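Local coordinates for MmeI (Methylophilus methylotrophus, PDB 5HR4), which is a Type IIL restriction-modification enzyme that binds DNA and probably transfers a methyl group from S-adenosylmethionine to N6 of adenine, at residues 167-172 with 280-285; 161-166 with 292-297; 199-204 with 284-289; 218-223 with 271-276; 297-302 with 416-421. One frame throughout, in Å; residues are numbered along the deposited sequence.

Contact 1 (167-172 with 280-285). With CA (calcium ion), chain G.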
# COMPACT_ATOMS: atom_id res chain seq x y z
N GLU A 167 11.06 1.09 -19.62
CA GLU A 167 11.81 2.20 -19.05
C GLU A 167 12.44 3.07 -20.14
O GLU A 167 12.47 4.30 -20.03
CB GLU A 167 12.86 1.68 -18.07
CG GLU A 167 12.27 1.14 -16.74
CD GLU A 167 13.30 0.41 -15.87
OE1 GLU A 167 14.47 0.34 -16.28
OE2 GLU A 167 12.92 -0.08 -14.77
N ARG A 168 12.93 2.44 -21.22
CA ARG A 168 13.48 3.21 -22.34
C ARG A 168 12.40 4.02 -23.04
O ARG A 168 12.61 5.18 -23.41
CB ARG A 168 14.19 2.28 -23.33
CG ARG A 168 15.72 2.24 -23.15
CD ARG A 168 16.43 1.31 -24.15
NE ARG A 168 16.49 -0.07 -23.67
CZ ARG A 168 15.98 -1.11 -24.32
NH1 ARG A 168 15.37 -0.93 -25.49
NH2 ARG A 168 16.07 -2.33 -23.80
N MET A 169 11.22 3.42 -23.24
CA MET A 169 10.09 4.14 -23.81
C MET A 169 9.69 5.32 -22.94
O MET A 169 9.36 6.40 -23.44
CB MET A 169 8.92 3.18 -24.01
CG MET A 169 7.60 3.85 -24.28
SD MET A 169 6.46 2.79 -25.19
CE MET A 169 6.65 3.52 -26.82
N GLY A 170 9.72 5.13 -21.62
CA GLY A 170 9.50 6.25 -20.71
C GLY A 170 10.48 7.39 -20.92
O GLY A 170 10.09 8.56 -20.87
N LYS A 171 11.76 7.08 -21.17
CA LYS A 171 12.72 8.16 -21.37
C LYS A 171 12.45 8.91 -22.67
O LYS A 171 12.66 10.13 -22.75
CB LYS A 171 14.16 7.64 -21.32
N LEU A 172 11.97 8.21 -23.69
CA LEU A 172 11.54 8.88 -24.92
C LEU A 172 10.46 9.90 -24.61
O LEU A 172 10.53 11.05 -25.07
CB LEU A 172 11.02 7.84 -25.91
CG LEU A 172 10.50 8.43 -27.22
CD1 LEU A 172 11.66 9.04 -27.95
CD2 LEU A 172 9.78 7.35 -28.06
N LEU A 280 13.47 3.48 -33.21
CA LEU A 280 13.82 2.28 -33.97
C LEU A 280 14.30 1.17 -33.04
O LEU A 280 14.05 -0.01 -33.27
CB LEU A 280 14.89 2.61 -35.00
CG LEU A 280 14.43 3.32 -36.26
CD1 LEU A 280 15.63 3.73 -37.12
CD2 LEU A 280 13.47 2.43 -37.02
N ASP A 281 15.00 1.56 -31.97
CA ASP A 281 15.39 0.62 -30.93
C ASP A 281 14.17 -0.11 -30.38
O ASP A 281 14.19 -1.34 -30.24
CB ASP A 281 16.10 1.38 -29.83
CG ASP A 281 17.18 0.60 -29.22
OD1 ASP A 281 16.85 -0.24 -28.35
OD2 ASP A 281 18.34 0.83 -29.62
N LEU A 282 13.12 0.63 -30.03
CA LEU A 282 11.91 -0.01 -29.52
C LEU A 282 11.29 -0.91 -30.59
O LEU A 282 10.77 -1.99 -30.28
CB LEU A 282 10.93 1.05 -29.03
CG LEU A 282 11.30 1.80 -27.75
CD1 LEU A 282 10.26 2.85 -27.42
CD2 LEU A 282 11.44 0.83 -26.59
N CYS A 283 11.34 -0.49 -31.86
CA CYS A 283 10.73 -1.30 -32.92
C CYS A 283 11.39 -2.66 -33.01
O CYS A 283 10.71 -3.67 -33.26
CB CYS A 283 10.84 -0.60 -34.27
SG CYS A 283 9.85 0.87 -34.45
N SER A 284 12.71 -2.72 -32.83
CA SER A 284 13.39 -3.98 -33.08
C SER A 284 13.05 -5.06 -32.05
O SER A 284 13.35 -6.23 -32.29
CB SER A 284 14.90 -3.77 -33.13
OG SER A 284 15.39 -3.41 -31.87
N LEU A 285 12.42 -4.70 -30.93
CA LEU A 285 11.95 -5.70 -29.98
C LEU A 285 10.59 -6.26 -30.42
O LEU A 285 9.92 -5.74 -31.31
CB LEU A 285 11.84 -5.10 -28.58
CG LEU A 285 13.11 -4.41 -28.08
CD1 LEU A 285 12.90 -3.80 -26.70
CD2 LEU A 285 14.28 -5.37 -28.07
CA CA G . 9.20 -5.36 -33.39
O HOH W 1 9.35 -4.62 -35.68
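The guanidinium of Arg168 has Leu285 CD1 at its edge, near its plane and 4.0 Å from NH1, while Asp281 OD1 and Leu282 CD2 come in obliquely. This is helix-to-helix packing in an all-helical part of the chain: helix 163-178 lies against the carboxyl-terminal part of helix 273-283, just where that segment runs into a calcium site. The arginine chain leaves its helix extended and then bends at chi3 (-87°), which brings NH1 across to the neighbouring acid. There Arg168 NH1 and Asp281 OD1 form a salt bridge of 3.3 Å, one nitrogen to one oxygen, with the guanidinium and carboxylate planes 70° apart rather than side by side. Deeper in, the ion pair gives way to apolar packing. Met169 crosses Leu282 at about a right angle, and Leu282 CD1 sits 3.7 Å from both Met169 CB and Met169 CE; the bend at chi3 brings CE round to it. Leu194 and Leu197 of helix 183-200 also pack on Met169. At this end of the segment two backbone carbonyls turn to the metal: calcium is bound by Cys283 O at 2.3 Å and Leu285 O at 2.2 Å, with water 1, Asp201 and Gln158 also in the shell. Within this segment Ser284 OG donates to Asp281 O over 2.9 Å, arriving from above the carbonyl plane.

Contact 2 (161-166 with 292-297)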
# COMPACT_ATOMS: atom_id res chain seq x y z
N ILE A 161 10.19 -7.99 -25.41
CA ILE A 161 10.41 -6.84 -24.54
C ILE A 161 10.47 -7.30 -23.09
O ILE A 161 9.85 -8.30 -22.70
CB ILE A 161 9.31 -5.79 -24.72
CG1 ILE A 161 7.94 -6.46 -24.70
CG2 ILE A 161 9.49 -5.01 -26.01
CD1 ILE A 161 6.92 -5.67 -23.96
N ASN A 162 11.21 -6.55 -22.28
CA ASN A 162 11.25 -6.78 -20.84
C ASN A 162 10.97 -5.47 -20.13
O ASN A 162 10.54 -4.50 -20.77
CB ASN A 162 12.60 -7.37 -20.42
CG ASN A 162 13.79 -6.57 -20.98
OD1 ASN A 162 13.76 -5.33 -21.02
ND2 ASN A 162 14.82 -7.28 -21.42
N ILE A 163 11.23 -5.40 -18.83
CA ILE A 163 11.08 -4.13 -18.13
C ILE A 163 12.00 -3.05 -18.71
O ILE A 163 11.64 -1.87 -18.73
CB ILE A 163 11.34 -4.31 -16.63
CG1 ILE A 163 10.45 -5.44 -16.10
CG2 ILE A 163 11.05 -3.01 -15.90
CD1 ILE A 163 9.01 -5.13 -16.30
N LYS A 164 13.19 -3.41 -19.18
CA LYS A 164 14.11 -2.37 -19.65
C LYS A 164 13.57 -1.66 -20.88
O LYS A 164 13.94 -0.51 -21.15
CB LYS A 164 15.50 -2.95 -19.93
N ALA A 165 12.66 -2.30 -21.62
CA ALA A 165 12.08 -1.66 -22.79
C ALA A 165 11.06 -0.60 -22.40
O ALA A 165 11.04 0.49 -22.98
CB ALA A 165 11.44 -2.70 -23.70
N ALA A 166 10.20 -0.90 -21.43
CA ALA A 166 9.27 0.13 -20.98
C ALA A 166 10.02 1.33 -20.42
O ALA A 166 9.70 2.48 -20.74
CB ALA A 166 8.31 -0.43 -19.94
N PRO A 292 0.88 -6.75 -17.91
CA PRO A 292 0.82 -5.80 -16.80
C PRO A 292 2.16 -5.24 -16.34
O PRO A 292 2.29 -4.03 -16.15
CB PRO A 292 0.19 -6.62 -15.68
CG PRO A 292 -0.77 -7.49 -16.41
CD PRO A 292 -0.12 -7.83 -17.74
N ALA A 293 3.15 -6.12 -16.16
CA ALA A 293 4.48 -5.66 -15.76
C ALA A 293 4.99 -4.59 -16.72
O ALA A 293 5.54 -3.57 -16.29
CB ALA A 293 5.46 -6.83 -15.68
N ILE A 294 4.79 -4.78 -18.03
CA ILE A 294 5.19 -3.75 -18.97
C ILE A 294 4.37 -2.48 -18.75
O ILE A 294 4.92 -1.38 -18.61
CB ILE A 294 5.06 -4.24 -20.42
CG1 ILE A 294 5.90 -5.48 -20.62
CG2 ILE A 294 5.49 -3.12 -21.36
CD1 ILE A 294 7.31 -5.32 -20.20
N PHE A 295 3.04 -2.61 -18.71
CA PHE A 295 2.20 -1.43 -18.58
C PHE A 295 2.49 -0.68 -17.30
O PHE A 295 2.45 0.56 -17.27
CB PHE A 295 0.72 -1.82 -18.66
CG PHE A 295 0.32 -2.42 -19.97
CD1 PHE A 295 0.23 -1.63 -21.11
CD2 PHE A 295 0.04 -3.77 -20.07
CE1 PHE A 295 -0.15 -2.19 -22.32
CE2 PHE A 295 -0.33 -4.34 -21.28
CZ PHE A 295 -0.42 -3.56 -22.40
N GLY A 296 2.84 -1.39 -16.24
CA GLY A 296 3.09 -0.77 -14.96
C GLY A 296 4.44 -0.10 -14.89
O GLY A 296 4.58 0.99 -14.31
N SER A 297 5.46 -0.73 -15.48
CA SER A 297 6.79 -0.16 -15.47
C SER A 297 6.84 1.12 -16.29
O SER A 297 7.53 2.07 -15.92
CB SER A 297 7.80 -1.16 -16.01
OG SER A 297 7.87 -2.27 -15.15
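Ile161 and Ile294 cross obliquely, Ile161 CD1 lying 3.5 Å from Ile294 CG1. To get there Ile161 puts CG1 in the crowded position between backbone N and carbonyl carbon (chi1 47°). Ile294 CD1 lies over the backbone of the other segment, 3.4 Å from Asn162 O, and still touches Ile161 CD1. Ile163 reaches over Ser297 with two branches: its CD1 is 3.3 Å and its CG2 3.4 Å from Ser297 OG, and the CD1 also touches Ala293 CB at 4.0 Å. That hydroxyl can lie against methyl groups because it is satisfied within its own helix, Ser297 OG donating to Ala293 O at 2.9 Å. An alanine in place of Ile163 would remove both branches and would probably loosen the packing over Ser297 and Ala293. Ala166 CB, one turn on, fills in between Ile294 and Ser297. The contact thus packs the first turn of helix 163-178, where Asn162 is the N-cap and accepts weak bonds from Lys164 N and Ala165 N, onto the start of helix 292-301. Ile161 also packs on Leu285 and Trp287 of the calcium-binding loop, while Pro292 and Phe295 lean on helix 368-388 and Phe295 also on helix 416-440.

Contact 3 (199-204 with 284-289); sequences AEDTTI and SLDWSR. With CA (calcium ion), chain G.
Asp201 sets CG anti to its carbonyl carbon (chi1 -77°), which turns the carboxylate to the 284-289 loop, and Asp286 sets CG anti to the backbone N, bringing OD1 up to Asp201, the two chains crossing obliquely. The result is a calcium site in which a single aspartate grips the ion with both oxygens: Asp201 OD1 and OD2 each lie 2.4 Å from the calcium. From the loop, Leu285 O binds at 2.2 Å and sits 2.7 Å from Asp201 OD2, drawn together by the metal. Water 1, Cys283 O and Gln158 OE1 complete the shell. Asp201 OD2 does double duty, since Trp287 N donates to its anti lone pair over 2.8 Å, fairly straight (161°). Metal and N-H together would probably favour the ionised carboxylate, and they hold its rotation. The indole also presents its edge to Asp201 OD2, in plane, while its NE1 hydrogen-bonds Leu282 O. By tying the end of helix 183-200 to the loop after helix 273-283, the ion joins parts of the chain 80 or more residues apart. Asp286 does not bind the metal; its carboxylate is turned 76° from that of Asp201, with Asp286 OD1 3.3 Å from Asp201 CB.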
# COMPACT_ATOMS: atom_id res chain seq x y z
N ALA A 199 1.47 -3.28 -32.98
CA ALA A 199 0.74 -3.68 -34.17
C ALA A 199 1.65 -4.30 -35.22
O ALA A 199 1.25 -5.24 -35.92
CB ALA A 199 -0.01 -2.49 -34.76
N GLU A 200 2.88 -3.79 -35.38
CA GLU A 200 3.72 -4.34 -36.44
C GLU A 200 4.26 -5.72 -36.07
O GLU A 200 4.66 -6.47 -36.97
CB GLU A 200 4.88 -3.40 -36.77
CG GLU A 200 5.88 -3.16 -35.67
CD GLU A 200 6.95 -2.17 -36.10
OE1 GLU A 200 7.08 -1.99 -37.34
OE2 GLU A 200 7.67 -1.58 -35.23
N ASP A 201 4.25 -6.07 -34.79
CA ASP A 201 4.74 -7.35 -34.29
C ASP A 201 3.62 -8.38 -34.18
O ASP A 201 3.85 -9.49 -33.70
CB ASP A 201 5.40 -7.14 -32.93
CG ASP A 201 6.76 -6.55 -33.06
OD1 ASP A 201 7.26 -6.56 -34.21
OD2 ASP A 201 7.32 -6.10 -32.03
N THR A 202 2.43 -8.01 -34.58
CA THR A 202 1.30 -8.90 -34.69
C THR A 202 0.80 -8.76 -36.13
O THR A 202 1.50 -8.22 -37.00
CB THR A 202 0.27 -8.53 -33.61
OG1 THR A 202 0.92 -8.60 -32.32
CG2 THR A 202 -0.89 -9.50 -33.63
N THR A 203 -0.40 -9.25 -36.39
CA THR A 203 -0.93 -9.22 -37.73
C THR A 203 -1.80 -8.00 -37.99
O THR A 203 -2.54 -7.98 -38.97
CB THR A 203 -1.72 -10.49 -37.98
OG1 THR A 203 -2.64 -10.67 -36.89
CG2 THR A 203 -0.75 -11.67 -38.02
N ILE A 204 -1.72 -6.98 -37.13
CA ILE A 204 -2.53 -5.78 -37.34
C ILE A 204 -1.98 -4.97 -38.50
O ILE A 204 -2.71 -4.66 -39.46
CB ILE A 204 -2.61 -4.94 -36.06
CG1 ILE A 204 -3.28 -5.75 -34.95
CG2 ILE A 204 -3.40 -3.69 -36.34
CD1 ILE A 204 -3.44 -5.00 -33.67
N SER A 284 12.71 -2.72 -32.83
CA SER A 284 13.39 -3.98 -33.08
C SER A 284 13.05 -5.06 -32.05
O SER A 284 13.35 -6.23 -32.29
CB SER A 284 14.90 -3.77 -33.13
OG SER A 284 15.39 -3.41 -31.87
N LEU A 285 12.42 -4.70 -30.93
CA LEU A 285 11.95 -5.70 -29.98
C LEU A 285 10.59 -6.26 -30.42
O LEU A 285 9.92 -5.74 -31.31
CB LEU A 285 11.84 -5.10 -28.58
CG LEU A 285 13.11 -4.41 -28.08
CD1 LEU A 285 12.90 -3.80 -26.70
CD2 LEU A 285 14.28 -5.37 -28.07
N ASP A 286 10.18 -7.35 -29.77
CA ASP A 286 8.90 -7.99 -30.05
C ASP A 286 7.92 -7.56 -28.95
O ASP A 286 8.09 -7.93 -27.78
CB ASP A 286 9.06 -9.51 -30.11
CG ASP A 286 7.80 -10.22 -30.60
OD1 ASP A 286 6.95 -9.57 -31.25
OD2 ASP A 286 7.67 -11.44 -30.35
N TRP A 287 6.92 -6.77 -29.32
CA TRP A 287 5.92 -6.30 -28.38
C TRP A 287 4.77 -7.27 -28.22
O TRP A 287 3.82 -6.98 -27.48
CB TRP A 287 5.41 -4.91 -28.81
CG TRP A 287 6.52 -3.97 -28.67
CD1 TRP A 287 7.59 -3.85 -29.50
CD2 TRP A 287 6.76 -3.09 -27.58
NE1 TRP A 287 8.47 -2.92 -29.01
CE2 TRP A 287 7.97 -2.43 -27.83
CE3 TRP A 287 6.04 -2.76 -26.42
CZ2 TRP A 287 8.50 -1.45 -26.97
CZ3 TRP A 287 6.56 -1.80 -25.57
CH2 TRP A 287 7.78 -1.16 -25.85
N SER A 288 4.88 -8.45 -28.83
CA SER A 288 3.76 -9.36 -28.95
C SER A 288 3.22 -9.78 -27.59
O SER A 288 2.00 -9.83 -27.39
CB SER A 288 4.17 -10.58 -29.76
OG SER A 288 3.02 -11.21 -30.24
N ARG A 289 4.11 -10.07 -26.64
CA ARG A 289 3.71 -10.58 -25.32
C ARG A 289 3.89 -9.47 -24.30
O ARG A 289 4.77 -9.51 -23.44
CB ARG A 289 4.52 -11.83 -24.95
CG ARG A 289 4.45 -12.98 -25.93
CD ARG A 289 3.19 -13.80 -25.73
NE ARG A 289 3.17 -14.98 -26.60
CZ ARG A 289 2.07 -15.66 -26.92
NH1 ARG A 289 0.89 -15.28 -26.43
NH2 ARG A 289 2.14 -16.71 -27.73
CA CA G . 9.20 -5.36 -33.39
O HOH W 1 9.35 -4.62 -35.68

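Contact 4 (218-223 with 271-276); sequences TLEDGS and FDKAMR
Arg276 and Gly222 make the tight side of this contact. The arginine has CG anti to the backbone N (chi1 -176°) and stays extended as far as NE, so it runs under the 218-223 loop and slides past Thr218 in the opposite direction, Thr218 CG2 lying 3.2 Å from Arg276 NE. Over one face of its guanidinium stand Leu219 O, 3.1 Å from Arg276 NE, and Glu220 CA, 3.4 Å from Arg276 NH1. The carbonyl oxygen thus lies above the guanidinium plane and takes no hydrogen bond from NE, although the charge probably still favours it; a clear bond goes instead from Arg276 NH2 to Ile214 O. An alanine at Arg276 would remove this chain and its bond to Ile214, and would probably leave the loop less firmly seated on the helix. Gly222 closes the turn with a positive phi, and any CB there would run into Asp272 O. Beside it, where Gly222 O and Phe271 O lie close together, water 2 bridges the segments, 2.7 Å from Gly222 O and accepting from Phe271 N at 3.2 Å. Asp272 is the N-cap, its OD1 accepting from Met275 N (3.1 Å, 163°). The loose side is the exposed one. Glu220 and Lys273 lie side by side and point the same way, and their side chains meet at Glu220 OE2 and Lys273 CE, at 3.5 Å, with no salt bridge formed. Taken together, this is a type I beta turn, Leu219 to Gly222, in the helicase spacer region, laid against the capped start of helix 273-283.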
# COMPACT_ATOMS: atom_id res chain seq x y z
N THR A 218 12.31 7.79 -43.90
CA THR A 218 12.60 8.80 -42.89
C THR A 218 14.10 9.04 -42.80
O THR A 218 14.89 8.10 -42.81
CB THR A 218 12.05 8.37 -41.52
OG1 THR A 218 10.63 8.55 -41.51
CG2 THR A 218 12.65 9.19 -40.42
N LEU A 219 14.47 10.32 -42.70
CA LEU A 219 15.87 10.73 -42.74
C LEU A 219 16.60 10.30 -41.47
O LEU A 219 16.03 10.23 -40.38
CB LEU A 219 15.97 12.24 -42.90
CG LEU A 219 15.79 12.92 -44.26
CD1 LEU A 219 16.22 14.36 -44.13
CD2 LEU A 219 16.58 12.19 -45.35
N GLU A 220 17.90 10.02 -41.62
CA GLU A 220 18.69 9.50 -40.51
C GLU A 220 18.85 10.52 -39.38
O GLU A 220 18.97 10.13 -38.22
CB GLU A 220 20.05 9.04 -41.01
CG GLU A 220 21.00 8.62 -39.90
CD GLU A 220 22.44 8.59 -40.37
OE1 GLU A 220 22.66 8.82 -41.58
OE2 GLU A 220 23.34 8.34 -39.55
N ASP A 221 18.85 11.82 -39.70
CA ASP A 221 19.00 12.85 -38.68
C ASP A 221 17.71 13.11 -37.91
O ASP A 221 17.71 13.93 -37.00
CB ASP A 221 19.49 14.15 -39.31
CG ASP A 221 18.57 14.66 -40.42
OD1 ASP A 221 17.75 13.89 -40.96
OD2 ASP A 221 18.68 15.86 -40.76
N GLY A 222 16.61 12.42 -38.24
CA GLY A 222 15.37 12.58 -37.52
C GLY A 222 14.63 13.87 -37.79
O GLY A 222 13.62 14.13 -37.14
N SER A 223 15.09 14.67 -38.76
CA SER A 223 14.51 15.99 -38.99
C SER A 223 13.07 15.89 -39.50
O SER A 223 12.21 16.68 -39.09
CB SER A 223 15.38 16.78 -39.97
OG SER A 223 15.43 16.13 -41.24
N PHE A 271 11.87 15.44 -33.88
CA PHE A 271 12.80 14.40 -33.48
C PHE A 271 14.21 14.80 -33.89
O PHE A 271 14.41 15.69 -34.72
CB PHE A 271 12.43 13.03 -34.10
CG PHE A 271 11.21 12.37 -33.50
CD1 PHE A 271 9.94 12.69 -33.93
CD2 PHE A 271 11.34 11.38 -32.54
CE1 PHE A 271 8.81 12.07 -33.39
CE2 PHE A 271 10.21 10.75 -31.99
CZ PHE A 271 8.95 11.10 -32.41
N ASP A 272 15.21 14.15 -33.28
CA ASP A 272 16.55 14.22 -33.83
C ASP A 272 17.10 12.80 -34.01
O ASP A 272 16.35 11.82 -33.95
CB ASP A 272 17.46 15.06 -32.94
CG ASP A 272 17.65 14.46 -31.55
OD1 ASP A 272 16.90 13.52 -31.19
OD2 ASP A 272 18.54 14.94 -30.81
N LYS A 273 18.41 12.69 -34.23
CA LYS A 273 19.03 11.40 -34.50
C LYS A 273 18.78 10.42 -33.36
O LYS A 273 18.32 9.29 -33.58
CB LYS A 273 20.53 11.59 -34.76
CG LYS A 273 21.28 10.35 -35.21
CD LYS A 273 22.55 10.72 -35.98
CE LYS A 273 23.43 9.51 -36.22
NZ LYS A 273 23.95 8.97 -34.92
N ALA A 274 19.04 10.84 -32.12
CA ALA A 274 18.99 9.90 -31.00
C ALA A 274 17.56 9.50 -30.67
O ALA A 274 17.32 8.36 -30.25
CB ALA A 274 19.66 10.51 -29.77
N MET A 275 16.60 10.43 -30.80
CA MET A 275 15.20 10.07 -30.57
C MET A 275 14.69 9.16 -31.66
O MET A 275 13.82 8.31 -31.41
CB MET A 275 14.31 11.31 -30.48
CG MET A 275 14.57 12.25 -29.31
SD MET A 275 14.00 13.95 -29.68
CE MET A 275 12.32 13.88 -29.06
N ARG A 276 15.20 9.31 -32.88
CA ARG A 276 14.81 8.37 -33.93
C ARG A 276 15.38 6.99 -33.64
O ARG A 276 14.69 5.98 -33.81
CB ARG A 276 15.28 8.86 -35.29
CG ARG A 276 14.82 7.96 -36.42
CD ARG A 276 15.04 8.63 -37.74
NE ARG A 276 14.97 7.70 -38.86
CZ ARG A 276 15.99 6.99 -39.31
NH1 ARG A 276 17.18 7.09 -38.72
NH2 ARG A 276 15.82 6.19 -40.34
O HOH W 2 10.97 14.82 -36.93

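Contact 5 (297-302 with 416-421). With SFG (sinefungin), chain H.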
# COMPACT_ATOMS: atom_id res chain seq x y z
N SER A 297 5.46 -0.73 -15.48
CA SER A 297 6.79 -0.16 -15.47
C SER A 297 6.84 1.12 -16.29
O SER A 297 7.53 2.07 -15.92
CB SER A 297 7.80 -1.16 -16.01
OG SER A 297 7.87 -2.27 -15.15
N LEU A 298 6.14 1.13 -17.42
CA LEU A 298 6.04 2.33 -18.25
C LEU A 298 5.39 3.47 -17.49
O LEU A 298 5.95 4.57 -17.36
CB LEU A 298 5.24 2.01 -19.50
CG LEU A 298 4.95 3.23 -20.36
CD1 LEU A 298 6.25 3.82 -20.84
CD2 LEU A 298 4.06 2.80 -21.52
N PHE A 299 4.18 3.22 -16.98
CA PHE A 299 3.48 4.13 -16.09
C PHE A 299 4.42 4.68 -15.01
O PHE A 299 4.47 5.89 -14.78
CB PHE A 299 2.29 3.37 -15.50
CG PHE A 299 1.70 3.98 -14.26
CD1 PHE A 299 1.55 5.34 -14.12
CD2 PHE A 299 1.23 3.14 -13.25
CE1 PHE A 299 0.99 5.89 -12.96
CE2 PHE A 299 0.66 3.68 -12.09
CZ PHE A 299 0.54 5.06 -11.96
N GLN A 300 5.21 3.81 -14.38
CA GLN A 300 6.03 4.25 -13.25
C GLN A 300 7.25 5.06 -13.70
O GLN A 300 7.69 5.94 -12.96
CB GLN A 300 6.46 3.05 -12.43
CG GLN A 300 5.37 2.50 -11.51
CD GLN A 300 5.92 1.46 -10.55
OE1 GLN A 300 5.19 0.63 -9.98
NE2 GLN A 300 7.23 1.48 -10.38
N SER A 301 7.77 4.81 -14.89
CA SER A 301 9.07 5.34 -15.29
C SER A 301 9.03 6.80 -15.70
O SER A 301 10.09 7.38 -16.00
CB SER A 301 9.62 4.55 -16.47
OG SER A 301 9.02 5.04 -17.66
N ILE A 302 7.85 7.41 -15.79
CA ILE A 302 7.77 8.81 -16.16
C ILE A 302 7.53 9.69 -14.94
O ILE A 302 7.13 10.84 -15.08
CB ILE A 302 6.69 9.05 -17.23
CG1 ILE A 302 5.28 8.75 -16.68
CG2 ILE A 302 6.96 8.26 -18.50
CD1 ILE A 302 4.26 9.90 -16.90
N GLU A 416 -3.10 11.72 -16.51
CA GLU A 416 -3.61 11.37 -17.83
C GLU A 416 -2.83 10.22 -18.45
O GLU A 416 -3.41 9.40 -19.18
CB GLU A 416 -3.60 12.58 -18.77
CG GLU A 416 -3.71 12.18 -20.24
CD GLU A 416 -4.33 13.24 -21.11
OE1 GLU A 416 -4.37 14.42 -20.67
OE2 GLU A 416 -4.79 12.90 -22.22
N PHE A 417 -1.53 10.13 -18.19
CA PHE A 417 -0.76 9.12 -18.91
C PHE A 417 -1.21 7.71 -18.54
O PHE A 417 -1.58 6.95 -19.45
CB PHE A 417 0.74 9.36 -18.70
CG PHE A 417 1.59 8.47 -19.53
CD1 PHE A 417 1.46 8.45 -20.90
CD2 PHE A 417 2.51 7.63 -18.94
CE1 PHE A 417 2.25 7.61 -21.67
CE2 PHE A 417 3.29 6.79 -19.70
CZ PHE A 417 3.17 6.78 -21.06
N PRO A 418 -1.27 7.31 -17.26
CA PRO A 418 -1.86 6.00 -16.96
C PRO A 418 -3.30 5.88 -17.44
O PRO A 418 -3.74 4.78 -17.83
CB PRO A 418 -1.76 5.90 -15.43
CG PRO A 418 -1.56 7.33 -14.95
CD PRO A 418 -0.82 8.01 -16.04
N ALA A 419 -4.06 6.97 -17.42
CA ALA A 419 -5.43 6.89 -17.91
C ALA A 419 -5.47 6.62 -19.40
O ALA A 419 -6.41 5.97 -19.88
CB ALA A 419 -6.21 8.17 -17.59
N GLN A 420 -4.46 7.07 -20.14
CA GLN A 420 -4.37 6.72 -21.56
C GLN A 420 -3.82 5.31 -21.76
O GLN A 420 -4.29 4.60 -22.65
CB GLN A 420 -3.50 7.74 -22.31
CG GLN A 420 -4.05 9.15 -22.36
CD GLN A 420 -4.93 9.44 -23.58
OE1 GLN A 420 -5.47 8.52 -24.20
NE2 GLN A 420 -5.07 10.74 -23.93
N ILE A 421 -2.84 4.87 -20.95
CA ILE A 421 -2.35 3.50 -21.07
C ILE A 421 -3.48 2.51 -20.83
O ILE A 421 -3.69 1.58 -21.61
CB ILE A 421 -1.18 3.23 -20.10
CG1 ILE A 421 -0.14 4.32 -20.13
CG2 ILE A 421 -0.51 1.88 -20.43
CD1 ILE A 421 1.04 4.02 -19.16
N SFG H . -3.69 -0.53 -9.78
CA SFG H . -2.90 0.29 -10.67
C SFG H . -2.01 -0.65 -11.47
O SFG H . -2.09 -1.88 -11.24
OXT SFG H . -1.23 -0.23 -12.35
CB SFG H . -2.04 1.27 -9.88
CG SFG H . -2.96 2.07 -8.97
CD SFG H . -2.06 2.82 -8.02
NE SFG H . -1.69 1.90 -6.97
C5' SFG H . -2.74 4.08 -7.46
C4' SFG H . -3.29 5.06 -8.55
O4' SFG H . -4.14 5.88 -7.99
C3' SFG H . -2.22 6.00 -9.14
O3' SFG H . -2.07 5.67 -10.45
C2' SFG H . -2.76 7.45 -8.96
O2' SFG H . -2.55 8.28 -10.18
C1' SFG H . -4.03 7.28 -8.77
N9 SFG H . -4.61 8.24 -7.88
C8 SFG H . -4.09 8.77 -6.78
N7 SFG H . -4.99 9.57 -6.23
C5 SFG H . -6.09 9.53 -6.99
C6 SFG H . -7.29 10.18 -6.88
N6 SFG H . -7.81 11.11 -5.90
N1 SFG H . -8.25 10.00 -7.77
C2 SFG H . -8.04 9.15 -8.80
N3 SFG H . -6.84 8.51 -8.92
C4 SFG H . -5.86 8.70 -8.01
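Phe299 carries the contact to the sinefungin pocket. Its CB meets Ile421 CD1 at 3.9 Å; its CG, anti to the backbone N (chi1 162°), swings the ring over Pro418, with Phe299 CD1 3.6 Å from Pro418 CB and Phe299 CE1 3.5 Å from Pro418 CG. Pro418 CB stands over this one face in a CH-pi contact, 4.0 Å from the centroid of the Phe299 ring and 26° off its normal. At the tip Phe299 CZ reaches O3' of the sinefungin ribose at 3.1 Å. A second cluster lies on the side away from the ligand. Leu298 crosses Phe417 at about a right angle and puts CG at the edge of its ring, while Ile302 CD1 approaches obliquely, 3.5 Å from Phe417 CD2. Ile421 CD1 sits over a face of Phe417 and also meets Leu298 CD2, tying both clusters together. The segments are nearly antiparallel, 165° between their directions, with axes 9.9 Å apart. Helix 416-440 follows strand 409-413, whose Glu413 hydrogen-bonds the ligand, in the Rossmann-like methyltransferase domain. No hydrogen bond crosses between the segments, so the fit rests on shape and apolar burial, and the ring tip of Phe299 forms part of the pocket wall.

Overall arrangement
Contact 5 is the buried one, wholly apolar and nearest the centre of the chain; contact 3 lies at the surface and is held by ion and hydrogen bond, while contacts 1, 2 and 4 are partly buried. Helix 163-178 serves contacts 1 and 2, helix 273-283 serves 1 and 4, and helix 292-301 serves 2 and 5, where Ser297 is common to both. Contacts 1 and 3 share Ser284, Leu285, the calcium and water 1, and Ile161 of contact 2 packs on that same loop. Contact 4 is farthest from the chain centre, touching contact 1 but about 25 Å between centres from contacts 2 and 5, and lays an arginine against loop backbone, with a bridging water.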